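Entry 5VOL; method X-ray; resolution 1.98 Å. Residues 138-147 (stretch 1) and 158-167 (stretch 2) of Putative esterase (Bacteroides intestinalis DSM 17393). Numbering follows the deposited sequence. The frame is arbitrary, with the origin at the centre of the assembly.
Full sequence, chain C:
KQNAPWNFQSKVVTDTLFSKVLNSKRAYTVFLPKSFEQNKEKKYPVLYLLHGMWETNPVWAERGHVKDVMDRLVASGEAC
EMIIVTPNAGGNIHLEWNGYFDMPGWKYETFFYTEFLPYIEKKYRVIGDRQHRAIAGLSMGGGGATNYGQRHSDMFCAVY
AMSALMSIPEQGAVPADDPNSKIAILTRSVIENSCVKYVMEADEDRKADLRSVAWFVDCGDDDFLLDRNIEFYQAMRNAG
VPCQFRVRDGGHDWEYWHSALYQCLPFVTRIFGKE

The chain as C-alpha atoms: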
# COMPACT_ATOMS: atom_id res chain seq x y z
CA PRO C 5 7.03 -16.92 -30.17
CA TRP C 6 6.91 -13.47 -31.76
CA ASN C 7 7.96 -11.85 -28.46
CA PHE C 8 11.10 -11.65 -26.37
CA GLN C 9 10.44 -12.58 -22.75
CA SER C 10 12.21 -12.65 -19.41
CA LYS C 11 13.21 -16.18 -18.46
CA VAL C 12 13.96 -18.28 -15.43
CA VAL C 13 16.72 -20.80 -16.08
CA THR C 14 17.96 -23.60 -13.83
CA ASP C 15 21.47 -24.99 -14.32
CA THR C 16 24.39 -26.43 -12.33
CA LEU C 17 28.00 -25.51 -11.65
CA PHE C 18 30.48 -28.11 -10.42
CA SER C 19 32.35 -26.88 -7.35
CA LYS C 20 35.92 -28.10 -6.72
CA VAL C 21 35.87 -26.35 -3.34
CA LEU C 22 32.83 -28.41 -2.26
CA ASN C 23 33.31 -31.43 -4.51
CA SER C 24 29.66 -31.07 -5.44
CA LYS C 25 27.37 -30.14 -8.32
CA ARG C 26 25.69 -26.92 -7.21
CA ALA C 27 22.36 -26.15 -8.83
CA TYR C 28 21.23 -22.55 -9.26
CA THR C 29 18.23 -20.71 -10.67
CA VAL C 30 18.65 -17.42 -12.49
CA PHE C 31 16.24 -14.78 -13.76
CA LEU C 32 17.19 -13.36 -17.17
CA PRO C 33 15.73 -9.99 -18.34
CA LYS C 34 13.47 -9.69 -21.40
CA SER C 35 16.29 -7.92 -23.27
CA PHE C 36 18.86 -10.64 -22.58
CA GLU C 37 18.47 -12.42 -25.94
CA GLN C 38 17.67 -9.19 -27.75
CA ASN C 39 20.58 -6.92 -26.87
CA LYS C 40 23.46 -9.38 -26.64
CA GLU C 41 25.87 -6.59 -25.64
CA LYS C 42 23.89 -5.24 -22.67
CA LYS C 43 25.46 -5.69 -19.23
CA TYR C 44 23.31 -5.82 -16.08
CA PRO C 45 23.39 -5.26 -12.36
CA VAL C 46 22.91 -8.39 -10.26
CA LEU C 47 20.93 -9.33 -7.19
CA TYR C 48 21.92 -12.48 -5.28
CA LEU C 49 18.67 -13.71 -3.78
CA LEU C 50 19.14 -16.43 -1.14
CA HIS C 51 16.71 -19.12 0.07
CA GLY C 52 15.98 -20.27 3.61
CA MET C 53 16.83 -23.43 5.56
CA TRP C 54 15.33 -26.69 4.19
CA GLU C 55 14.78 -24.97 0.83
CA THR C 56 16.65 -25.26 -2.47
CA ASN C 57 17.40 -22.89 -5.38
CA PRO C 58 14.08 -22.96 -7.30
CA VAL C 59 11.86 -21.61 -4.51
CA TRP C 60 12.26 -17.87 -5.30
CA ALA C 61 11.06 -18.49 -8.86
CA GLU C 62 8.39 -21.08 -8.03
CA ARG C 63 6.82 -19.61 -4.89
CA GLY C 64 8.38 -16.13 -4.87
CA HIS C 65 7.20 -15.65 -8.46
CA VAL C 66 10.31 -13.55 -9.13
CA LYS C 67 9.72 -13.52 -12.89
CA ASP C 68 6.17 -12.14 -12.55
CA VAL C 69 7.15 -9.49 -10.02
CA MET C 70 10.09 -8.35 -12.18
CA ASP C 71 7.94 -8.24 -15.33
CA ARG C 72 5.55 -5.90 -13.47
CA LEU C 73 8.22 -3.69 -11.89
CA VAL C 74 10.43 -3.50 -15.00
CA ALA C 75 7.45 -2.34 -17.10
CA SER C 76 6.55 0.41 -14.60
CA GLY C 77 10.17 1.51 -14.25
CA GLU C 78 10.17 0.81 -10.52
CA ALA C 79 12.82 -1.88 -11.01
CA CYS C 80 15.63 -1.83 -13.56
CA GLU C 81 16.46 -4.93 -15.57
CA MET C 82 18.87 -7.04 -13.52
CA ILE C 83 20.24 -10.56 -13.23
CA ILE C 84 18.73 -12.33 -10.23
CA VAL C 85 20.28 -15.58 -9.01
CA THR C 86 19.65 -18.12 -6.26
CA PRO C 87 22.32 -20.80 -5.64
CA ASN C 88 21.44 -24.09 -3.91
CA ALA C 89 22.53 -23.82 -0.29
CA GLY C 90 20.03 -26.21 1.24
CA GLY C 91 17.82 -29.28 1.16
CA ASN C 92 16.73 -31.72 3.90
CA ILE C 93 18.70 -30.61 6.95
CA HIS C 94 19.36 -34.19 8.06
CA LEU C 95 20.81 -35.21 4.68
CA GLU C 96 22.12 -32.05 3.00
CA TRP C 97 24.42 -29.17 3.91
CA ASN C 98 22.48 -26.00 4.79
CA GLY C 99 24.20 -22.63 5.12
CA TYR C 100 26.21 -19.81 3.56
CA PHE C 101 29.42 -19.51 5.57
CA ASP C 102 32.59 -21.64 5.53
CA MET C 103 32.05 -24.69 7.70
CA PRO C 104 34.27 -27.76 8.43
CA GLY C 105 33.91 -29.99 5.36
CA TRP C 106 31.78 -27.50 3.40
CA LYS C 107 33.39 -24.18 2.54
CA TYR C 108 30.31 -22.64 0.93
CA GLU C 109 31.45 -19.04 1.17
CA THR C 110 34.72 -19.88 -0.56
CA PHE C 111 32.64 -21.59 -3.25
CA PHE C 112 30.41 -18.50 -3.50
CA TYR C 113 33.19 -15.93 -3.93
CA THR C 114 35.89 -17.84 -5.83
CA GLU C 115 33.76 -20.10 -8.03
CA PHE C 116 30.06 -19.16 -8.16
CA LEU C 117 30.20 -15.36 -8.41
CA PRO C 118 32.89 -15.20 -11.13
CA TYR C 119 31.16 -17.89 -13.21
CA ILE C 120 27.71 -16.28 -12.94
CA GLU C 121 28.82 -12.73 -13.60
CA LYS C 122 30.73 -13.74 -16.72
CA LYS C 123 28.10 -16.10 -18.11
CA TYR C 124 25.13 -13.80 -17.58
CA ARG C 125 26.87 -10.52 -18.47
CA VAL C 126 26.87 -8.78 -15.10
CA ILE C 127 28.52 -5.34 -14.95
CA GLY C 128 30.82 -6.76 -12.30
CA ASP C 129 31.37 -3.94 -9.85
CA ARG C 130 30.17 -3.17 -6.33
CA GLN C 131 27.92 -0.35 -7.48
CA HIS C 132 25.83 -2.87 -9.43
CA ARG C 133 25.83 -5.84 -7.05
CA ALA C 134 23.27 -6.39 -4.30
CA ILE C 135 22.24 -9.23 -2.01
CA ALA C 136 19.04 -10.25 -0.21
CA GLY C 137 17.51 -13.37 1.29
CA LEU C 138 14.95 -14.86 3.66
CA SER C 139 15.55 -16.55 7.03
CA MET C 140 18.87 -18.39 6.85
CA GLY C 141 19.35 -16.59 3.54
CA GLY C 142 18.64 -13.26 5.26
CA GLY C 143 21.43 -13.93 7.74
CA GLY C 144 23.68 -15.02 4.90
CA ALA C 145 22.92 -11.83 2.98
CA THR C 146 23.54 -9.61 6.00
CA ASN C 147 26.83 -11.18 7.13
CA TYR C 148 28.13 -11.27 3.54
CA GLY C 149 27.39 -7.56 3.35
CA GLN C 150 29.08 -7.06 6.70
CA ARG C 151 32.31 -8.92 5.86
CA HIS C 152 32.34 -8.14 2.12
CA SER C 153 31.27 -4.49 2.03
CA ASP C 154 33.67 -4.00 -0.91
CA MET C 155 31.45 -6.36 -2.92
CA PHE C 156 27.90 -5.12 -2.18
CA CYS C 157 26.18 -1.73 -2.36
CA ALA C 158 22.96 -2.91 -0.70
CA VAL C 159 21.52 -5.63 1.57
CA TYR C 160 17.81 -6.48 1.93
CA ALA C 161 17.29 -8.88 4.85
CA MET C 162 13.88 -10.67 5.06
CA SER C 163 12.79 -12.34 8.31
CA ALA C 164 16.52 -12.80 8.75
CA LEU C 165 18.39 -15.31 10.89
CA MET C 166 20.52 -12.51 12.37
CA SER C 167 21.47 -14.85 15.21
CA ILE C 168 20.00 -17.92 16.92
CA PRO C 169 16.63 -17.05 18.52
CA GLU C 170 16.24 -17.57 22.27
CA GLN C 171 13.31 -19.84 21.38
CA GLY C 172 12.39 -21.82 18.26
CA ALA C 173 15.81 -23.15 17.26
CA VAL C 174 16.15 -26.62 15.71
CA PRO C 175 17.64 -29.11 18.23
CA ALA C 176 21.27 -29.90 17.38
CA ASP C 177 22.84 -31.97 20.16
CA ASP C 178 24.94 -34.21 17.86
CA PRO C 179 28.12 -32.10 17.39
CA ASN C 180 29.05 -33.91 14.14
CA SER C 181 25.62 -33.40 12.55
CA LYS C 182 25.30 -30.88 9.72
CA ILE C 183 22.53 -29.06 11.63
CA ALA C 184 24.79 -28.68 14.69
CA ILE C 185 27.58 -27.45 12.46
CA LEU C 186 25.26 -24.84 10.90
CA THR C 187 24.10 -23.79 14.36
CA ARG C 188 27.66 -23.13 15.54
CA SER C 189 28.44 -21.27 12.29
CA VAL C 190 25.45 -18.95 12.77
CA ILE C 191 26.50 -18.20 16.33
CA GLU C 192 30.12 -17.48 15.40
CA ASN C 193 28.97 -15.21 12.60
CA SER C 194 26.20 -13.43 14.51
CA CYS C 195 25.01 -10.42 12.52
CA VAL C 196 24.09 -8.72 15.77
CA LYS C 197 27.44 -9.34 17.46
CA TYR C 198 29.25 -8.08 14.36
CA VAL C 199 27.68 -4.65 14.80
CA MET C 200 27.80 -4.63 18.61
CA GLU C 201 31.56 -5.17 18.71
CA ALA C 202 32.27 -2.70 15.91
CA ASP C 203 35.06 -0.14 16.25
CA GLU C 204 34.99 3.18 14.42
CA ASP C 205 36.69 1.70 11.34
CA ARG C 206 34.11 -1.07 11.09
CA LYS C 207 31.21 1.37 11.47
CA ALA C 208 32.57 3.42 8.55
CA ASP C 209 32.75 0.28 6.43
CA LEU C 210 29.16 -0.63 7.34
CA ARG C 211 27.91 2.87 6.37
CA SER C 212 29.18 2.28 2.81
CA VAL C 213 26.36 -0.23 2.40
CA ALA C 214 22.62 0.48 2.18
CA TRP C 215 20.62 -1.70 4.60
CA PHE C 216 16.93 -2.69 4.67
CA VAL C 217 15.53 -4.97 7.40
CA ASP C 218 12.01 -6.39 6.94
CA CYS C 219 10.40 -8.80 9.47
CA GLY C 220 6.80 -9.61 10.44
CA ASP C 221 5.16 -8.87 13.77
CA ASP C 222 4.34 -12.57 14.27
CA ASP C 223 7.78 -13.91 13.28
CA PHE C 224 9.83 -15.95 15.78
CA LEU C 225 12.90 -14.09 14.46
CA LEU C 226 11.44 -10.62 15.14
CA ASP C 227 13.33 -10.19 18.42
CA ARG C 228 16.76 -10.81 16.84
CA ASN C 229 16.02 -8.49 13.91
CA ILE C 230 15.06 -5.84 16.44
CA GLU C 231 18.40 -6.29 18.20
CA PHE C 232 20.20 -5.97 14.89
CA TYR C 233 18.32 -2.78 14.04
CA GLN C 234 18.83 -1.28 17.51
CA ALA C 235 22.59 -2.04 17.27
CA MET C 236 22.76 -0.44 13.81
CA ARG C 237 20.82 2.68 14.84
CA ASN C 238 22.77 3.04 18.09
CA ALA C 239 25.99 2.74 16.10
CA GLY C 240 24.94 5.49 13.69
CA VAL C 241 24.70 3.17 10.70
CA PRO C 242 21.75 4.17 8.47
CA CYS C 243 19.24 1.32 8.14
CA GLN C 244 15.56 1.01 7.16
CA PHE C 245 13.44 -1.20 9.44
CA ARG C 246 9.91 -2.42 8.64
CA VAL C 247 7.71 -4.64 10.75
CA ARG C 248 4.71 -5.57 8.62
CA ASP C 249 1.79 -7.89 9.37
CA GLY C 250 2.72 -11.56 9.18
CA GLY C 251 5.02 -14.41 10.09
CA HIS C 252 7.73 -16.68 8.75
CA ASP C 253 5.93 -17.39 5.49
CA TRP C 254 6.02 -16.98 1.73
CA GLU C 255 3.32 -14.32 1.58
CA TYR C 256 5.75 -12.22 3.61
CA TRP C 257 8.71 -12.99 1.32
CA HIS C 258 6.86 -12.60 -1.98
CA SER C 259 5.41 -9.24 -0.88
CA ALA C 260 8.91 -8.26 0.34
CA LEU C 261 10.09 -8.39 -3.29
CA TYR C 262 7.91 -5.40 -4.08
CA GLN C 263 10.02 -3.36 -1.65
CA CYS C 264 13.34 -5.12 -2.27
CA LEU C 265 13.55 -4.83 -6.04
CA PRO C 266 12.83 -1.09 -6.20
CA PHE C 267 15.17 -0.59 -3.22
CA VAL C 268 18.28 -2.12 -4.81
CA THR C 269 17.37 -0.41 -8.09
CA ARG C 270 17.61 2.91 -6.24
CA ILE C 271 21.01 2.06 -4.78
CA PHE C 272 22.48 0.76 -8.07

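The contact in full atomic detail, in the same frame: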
# COMPACT_ATOMS: atom_id res chain seq x y z
N LEU C 138 15.87 -14.62 2.56
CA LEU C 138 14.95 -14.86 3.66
C LEU C 138 15.51 -15.86 4.68
O LEU C 138 16.24 -16.79 4.32
CB LEU C 138 13.60 -15.37 3.13
CG LEU C 138 13.65 -16.79 2.55
CD1 LEU C 138 13.07 -17.81 3.53
CD2 LEU C 138 12.94 -16.86 1.22
N SER C 139 15.17 -15.64 5.95
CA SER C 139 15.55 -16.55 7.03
C SER C 139 17.05 -16.79 7.09
O SER C 139 17.83 -15.86 7.29
CB SER C 139 14.81 -17.87 6.89
OG SER C 139 14.62 -18.48 8.14
N MET C 140 17.45 -18.05 6.95
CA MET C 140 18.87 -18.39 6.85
C MET C 140 19.54 -17.55 5.77
O MET C 140 20.65 -17.05 5.97
CB MET C 140 19.06 -19.89 6.54
CG MET C 140 20.51 -20.36 6.45
SD MET C 140 20.62 -22.15 6.15
CE MET C 140 20.32 -22.27 4.39
N GLY C 141 18.87 -17.42 4.63
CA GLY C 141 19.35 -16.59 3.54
C GLY C 141 19.44 -15.10 3.86
O GLY C 141 20.27 -14.40 3.29
N GLY C 142 18.59 -14.63 4.77
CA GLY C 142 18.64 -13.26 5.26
C GLY C 142 19.87 -13.04 6.13
O GLY C 142 20.48 -11.97 6.09
N GLY C 143 20.22 -14.04 6.94
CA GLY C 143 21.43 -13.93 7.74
C GLY C 143 22.66 -14.02 6.86
O GLY C 143 23.63 -13.30 7.05
N GLY C 144 22.61 -14.91 5.87
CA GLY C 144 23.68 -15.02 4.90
C GLY C 144 23.92 -13.70 4.17
O GLY C 144 25.05 -13.24 4.03
N ALA C 145 22.84 -13.10 3.70
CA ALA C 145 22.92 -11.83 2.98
C ALA C 145 23.56 -10.75 3.86
O ALA C 145 24.45 -10.04 3.44
CB ALA C 145 21.52 -11.41 2.51
N THR C 146 23.09 -10.65 5.09
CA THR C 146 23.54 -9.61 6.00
C THR C 146 25.02 -9.77 6.35
O THR C 146 25.78 -8.81 6.28
CB THR C 146 22.68 -9.62 7.27
OG1 THR C 146 21.32 -9.29 6.94
CG2 THR C 146 23.18 -8.61 8.27
N ASN C 147 25.44 -10.98 6.72
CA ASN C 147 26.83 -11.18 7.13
C ASN C 147 27.79 -11.09 5.94
O ASN C 147 28.91 -10.62 6.08
CB ASN C 147 27.01 -12.52 7.87
CG ASN C 147 28.33 -12.61 8.64
OD1 ASN C 147 29.07 -13.58 8.49
ND2 ASN C 147 28.64 -11.58 9.44
N ALA C 158 24.23 -2.85 -1.41
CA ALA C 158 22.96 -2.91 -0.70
C ALA C 158 22.62 -4.32 -0.20
O ALA C 158 22.87 -5.30 -0.89
CB ALA C 158 21.84 -2.41 -1.62
N VAL C 159 22.00 -4.38 0.98
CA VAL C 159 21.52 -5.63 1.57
C VAL C 159 20.04 -5.49 1.96
O VAL C 159 19.66 -4.55 2.65
CB VAL C 159 22.32 -6.01 2.84
CG1 VAL C 159 21.74 -7.28 3.49
CG2 VAL C 159 23.81 -6.22 2.49
N TYR C 160 19.21 -6.44 1.52
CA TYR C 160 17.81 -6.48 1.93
C TYR C 160 17.58 -7.80 2.67
O TYR C 160 17.54 -8.86 2.06
CB TYR C 160 16.87 -6.38 0.73
CG TYR C 160 15.43 -6.12 1.09
CD1 TYR C 160 14.62 -7.12 1.63
CD2 TYR C 160 14.86 -4.86 0.90
CE1 TYR C 160 13.28 -6.88 1.97
CE2 TYR C 160 13.53 -4.60 1.23
CZ TYR C 160 12.75 -5.61 1.77
OH TYR C 160 11.44 -5.33 2.09
N ALA C 161 17.40 -7.72 3.98
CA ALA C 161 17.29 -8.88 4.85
C ALA C 161 15.84 -9.18 5.22
O ALA C 161 15.23 -8.38 5.93
CB ALA C 161 18.12 -8.65 6.10
N MET C 162 15.28 -10.31 4.77
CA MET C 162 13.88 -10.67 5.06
C MET C 162 13.77 -11.71 6.16
O MET C 162 14.34 -12.79 6.01
CB MET C 162 13.17 -11.24 3.83
CG MET C 162 13.36 -10.47 2.53
SD MET C 162 12.77 -11.50 1.18
CE MET C 162 13.17 -10.44 -0.20
N SER C 163 13.04 -11.40 7.23
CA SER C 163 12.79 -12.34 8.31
C SER C 163 14.09 -13.05 8.70
O SER C 163 14.13 -14.28 8.81
CB SER C 163 11.75 -13.37 7.90
OG SER C 163 10.64 -12.77 7.24
N ALA C 164 15.16 -12.27 8.85
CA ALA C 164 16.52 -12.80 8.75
C ALA C 164 16.95 -13.57 9.99
O ALA C 164 16.58 -13.23 11.10
CB ALA C 164 17.51 -11.67 8.48
N LEU C 165 17.75 -14.61 9.78
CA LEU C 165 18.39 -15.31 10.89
C LEU C 165 19.64 -14.53 11.30
O LEU C 165 20.76 -14.90 10.95
CB LEU C 165 18.75 -16.74 10.50
CG LEU C 165 19.34 -17.67 11.56
CD1 LEU C 165 18.29 -18.01 12.63
CD2 LEU C 165 19.89 -18.94 10.89
N MET C 166 19.43 -13.41 11.99
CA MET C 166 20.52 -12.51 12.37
C MET C 166 21.41 -13.17 13.42
O MET C 166 22.60 -12.89 13.52
CB MET C 166 19.97 -11.19 12.90
CG MET C 166 19.24 -10.34 11.85
SD MET C 166 20.23 -10.05 10.37
CE MET C 166 19.34 -8.64 9.65
N SER C 167 20.78 -14.01 14.23
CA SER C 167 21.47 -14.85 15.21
C SER C 167 20.47 -15.90 15.65
O SER C 167 19.29 -15.81 15.30
CB SER C 167 21.97 -14.04 16.42
OG SER C 167 20.90 -13.42 17.12

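The helix formed by residues 140-147 packs against strand 158-162 and the loop that follows it, the two axes running nearly antiparallel (155°) and approaching to 6.9 Å. Backbone atoms dominate the beginning of the contact. Leu-138 pairs with Met-162 in a parallel bridge, and Ser-139 N donates to Met-162 O at 3.0 Å. In return Leu-165 N donates to Ser-139 O at 2.8 Å. Ser-139 O also accepts from Gly-143 N (3.0 Å), so a single carbonyl joins the first turn of the helix to the loop.

Ser-139 itself has phi/psi of 55/-120°, a strained combination for a residue with a CB. Its CA-to-CB bond points away from the other stretch, and with chi1 at -152° (t) the hydroxyl makes its hydrogen bond elsewhere in the structure. It occupies the N-cap position, but its side chain makes no capping bond.

Leu-138 and Met-162 project to the same face of the sheet, with Leu-138 CB 4.2 Å from Met-162 CB. Beyond this point they part: Leu-138 adopts chi1 of 70° (p) with chi2 between wells at 103°, Met-162 is extended after an m chi1, and the ends of both side chains lead away from the contact.

Gly-142 and Gly-143 let the helix come close. A CB on Gly-142 would lie 2.7 Å from Ala-164 CB, and one on Gly-143 would lie 2.3 Å from Leu-165 O; both are clashes. In their absence Ala-164 CB rests 3.6 Å from Gly-142 C, while Gly-143 CA makes a CA-H...O contact with Leu-165 O at 3.4 Å.

One turn further on, Thr-146 takes the m rotamer (chi1 -64°), which directs OG1 back along the helix to donate a hydrogen bond to Gly-142 O at 2.9 Å. Gly-142 O also accepts from Thr-146 N at 3.1 Å. With its proton given to Gly-142 O, Thr-146 OG1 sits among apolar groups, 3.4 Å from both Ala-161 CB and Met-166 CE. Met-166 reaches this position by folding at chi1 and chi2 (both m) before extending at chi3 (-162°, t); its CA-to-CB bond points sideways, but the end of the side chain comes nearer the helix.

Val-159, with chi1 at 177° (t), points toward the helix. Val-159 CG1 lies 4.3 Å from Ala-145 CB and 3.9 Å from Thr-146 CA, filling the space beside these two residues. Leu-165 (chi1 t, chi2 p) also points toward the helix, Leu-165 CB lying 4.0 Å from Met-140 N.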